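Local structure of chloride intracellular channel exc-4 (Caenorhabditis elegans, 2YV9) at residues 189-192 and 193-196. The protein may insert into membranes to form chloride channels and is required to regulate the lumen size of the growing excretory canal. Numbering follows the deposited sequence.
Sequences TEYD and CELM
The capped first turn of helix 190-210 starts at Thr189, whose backbone O accepts Cys193 N at 3.2 Å. Thr189 and Asp192 form a capping box: Thr189 N donates to Asp192 OD2 at 2.7 Å, nearly straight (166°) and to the anti lone pair, while Tyr191 N gives Thr189 OG1 a weak bond. The other carboxylate oxygen of Asp192, OD1, takes hydrogen bonds from Tyr224 OH, on helix 219-228 of this GST-like fold, and from Leu183 N. Further along, Leu195 N donates to Tyr191 O at 2.8 Å, and Met196 N to Asp192 O. Met196 SD flanks Asp192 CB at 4.1 Å. Glu194 N is gripped less firmly, by weak bonds to both Glu190 O and Tyr191 O. With CG anti to its carbonyl carbon (chi1 -62°), the Glu194 chain runs beside Tyr191, CG packing 3.4 Å from Glu190 O. Its OE1 lies 3.7 Å from Tyr191 CD1, the carboxylate 85° from the ring plane. Glu190 OE1 lies above one face of that ring, offset toward the rim; Tyr191 OH is hydrogen-bonded to Glu120 and Asp116 N. An alanine replacing Glu194 would probably leave Glu190 O, Tyr191 CD1 and Arg95 of the second subunit without this packing.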
ATOM      1  N   THR A 189     -16.709  -8.512  -7.401  1.00 20.79           N
ATOM      2  CA  THR A 189     -15.824  -7.491  -7.894  1.00 19.69           C
ATOM      3  C   THR A 189     -14.894  -7.035  -6.767  1.00 20.08           C
ATOM      4  O   THR A 189     -15.052  -7.450  -5.626  1.00 24.31           O
ATOM      5  CB  THR A 189     -16.590  -6.248  -8.431  1.00 23.12           C
ATOM      6  OG1 THR A 189     -17.327  -5.583  -7.378  1.00 23.59           O
ATOM      7  CG2 THR A 189     -17.538  -6.638  -9.598  1.00 25.10           C
ATOM      8  N   GLU A 190     -13.975  -6.120  -7.097  1.00 19.91           N
ATOM      9  CA  GLU A 190     -13.065  -5.571  -6.088  1.00 19.98           C
ATOM     10  C   GLU A 190     -13.829  -4.922  -4.917  1.00 24.53           C
ATOM     11  O   GLU A 190     -13.399  -5.006  -3.752  1.00 22.97           O
ATOM     12  CB  GLU A 190     -12.032  -4.635  -6.708  1.00 24.60           C
ATOM     13  CG  GLU A 190     -12.416  -3.122  -6.764  1.00 26.05           C
ATOM     14  CD  GLU A 190     -13.211  -2.753  -7.972  1.00 33.20           C
ATOM     15  OE1 GLU A 190     -13.237  -1.527  -8.312  1.00 27.20           O
ATOM     16  OE2 GLU A 190     -13.814  -3.666  -8.571  1.00 30.87           O
ATOM     17  N   TYR A 191     -15.003  -4.342  -5.184  1.00 21.46           N
ATOM     18  CA  TYR A 191     -15.781  -3.737  -4.121  1.00 24.06           C
ATOM     19  C   TYR A 191     -16.263  -4.752  -3.086  1.00 21.86           C
ATOM     20  O   TYR A 191     -16.303  -4.444  -1.906  1.00 22.74           O
ATOM     21  CB  TYR A 191     -16.903  -2.920  -4.671  1.00 23.92           C
ATOM     22  CG  TYR A 191     -16.388  -1.776  -5.522  1.00 22.52           C
ATOM     23  CD1 TYR A 191     -15.584  -0.802  -4.992  1.00 27.77           C
ATOM     24  CD2 TYR A 191     -16.766  -1.663  -6.865  1.00 24.96           C
ATOM     25  CE1 TYR A 191     -15.133   0.261  -5.751  1.00 30.86           C
ATOM     26  CE2 TYR A 191     -16.280  -0.625  -7.655  1.00 23.59           C
ATOM     27  CZ  TYR A 191     -15.491   0.368  -7.077  1.00 27.96           C
ATOM     28  OH  TYR A 191     -15.009   1.456  -7.788  1.00 33.00           O
ATOM     29  N   ASP A 192     -16.611  -5.973  -3.512  1.00 19.73           N
ATOM     30  CA  ASP A 192     -16.905  -7.067  -2.570  1.00 20.12           C
ATOM     31  C   ASP A 192     -15.690  -7.450  -1.785  1.00 18.32           C
ATOM     32  O   ASP A 192     -15.797  -7.825  -0.603  1.00 21.91           O
ATOM     33  CB  ASP A 192     -17.385  -8.253  -3.328  1.00 19.61           C
ATOM     34  CG  ASP A 192     -18.619  -7.882  -4.179  1.00 25.76           C
ATOM     35  OD1 ASP A 192     -19.633  -7.433  -3.605  1.00 24.18           O
ATOM     36  OD2 ASP A 192     -18.532  -7.967  -5.433  1.00 24.10           O
ATOM     37  N   CYS A 193     -14.548  -7.389  -2.461  1.00 18.50           N
ATOM     38  CA  CYS A 193     -13.282  -7.773  -1.850  1.00 17.58           C
ATOM     39  C   CYS A 193     -12.915  -6.768  -0.729  1.00 20.13           C
ATOM     40  O   CYS A 193     -12.129  -7.103   0.176  1.00 23.11           O
ATOM     41  CB  CYS A 193     -12.215  -7.915  -2.848  1.00 18.44           C
ATOM     42  SG  CYS A 193     -12.551  -9.277  -4.023  1.00 22.28           S
ATOM     43  N   GLU A 194     -13.532  -5.572  -0.754  1.00 21.74           N
ATOM     44  CA  GLU A 194     -13.355  -4.539   0.272  1.00 16.84           C
ATOM     45  C   GLU A 194     -14.489  -4.542   1.313  1.00 20.60           C
ATOM     46  O   GLU A 194     -14.258  -4.508   2.528  1.00 22.06           O
ATOM     47  CB  GLU A 194     -13.253  -3.177  -0.384  1.00 20.68           C
ATOM     48  CG  GLU A 194     -12.024  -3.132  -1.295  1.00 21.75           C
ATOM     49  CD  GLU A 194     -12.037  -2.009  -2.313  1.00 26.92           C
ATOM     50  OE1 GLU A 194     -12.989  -1.194  -2.314  1.00 24.30           O
ATOM     51  OE2 GLU A 194     -11.031  -1.923  -3.071  1.00 26.89           O
ATOM     52  N   LEU A 195     -15.719  -4.583   0.844  1.00 18.29           N
ATOM     53  CA  LEU A 195     -16.884  -4.515   1.774  1.00 16.53           C
ATOM     54  C   LEU A 195     -17.096  -5.787   2.569  1.00 18.77           C
ATOM     55  O   LEU A 195     -17.468  -5.718   3.718  1.00 23.66           O
ATOM     56  CB  LEU A 195     -18.168  -4.249   0.948  1.00 17.68           C
ATOM     57  CG  LEU A 195     -19.423  -3.992   1.765  1.00 20.20           C
ATOM     58  CD1 LEU A 195     -19.188  -2.836   2.771  1.00 24.52           C
ATOM     59  CD2 LEU A 195     -20.623  -3.701   0.804  1.00 20.88           C
ATOM     60  N   MET A 196     -16.957  -6.977   1.966  1.00 19.25           N
ATOM     61  CA  MET A 196     -17.345  -8.163   2.714  1.00 22.45           C
ATOM     62  C   MET A 196     -16.384  -8.334   3.930  1.00 22.01           C
ATOM     63  O   MET A 196     -16.844  -8.515   5.054  1.00 21.78           O
ATOM     64  CB  MET A 196     -17.398  -9.407   1.828  1.00 22.49           C
ATOM     65  CG  MET A 196     -18.556  -9.369   0.847  1.00 19.95           C
ATOM     66  SD  MET A 196     -18.440 -10.816  -0.286  1.00 23.59           S
ATOM     67  CE  MET A 196     -20.194 -10.907  -0.793  1.00 23.04           C
TER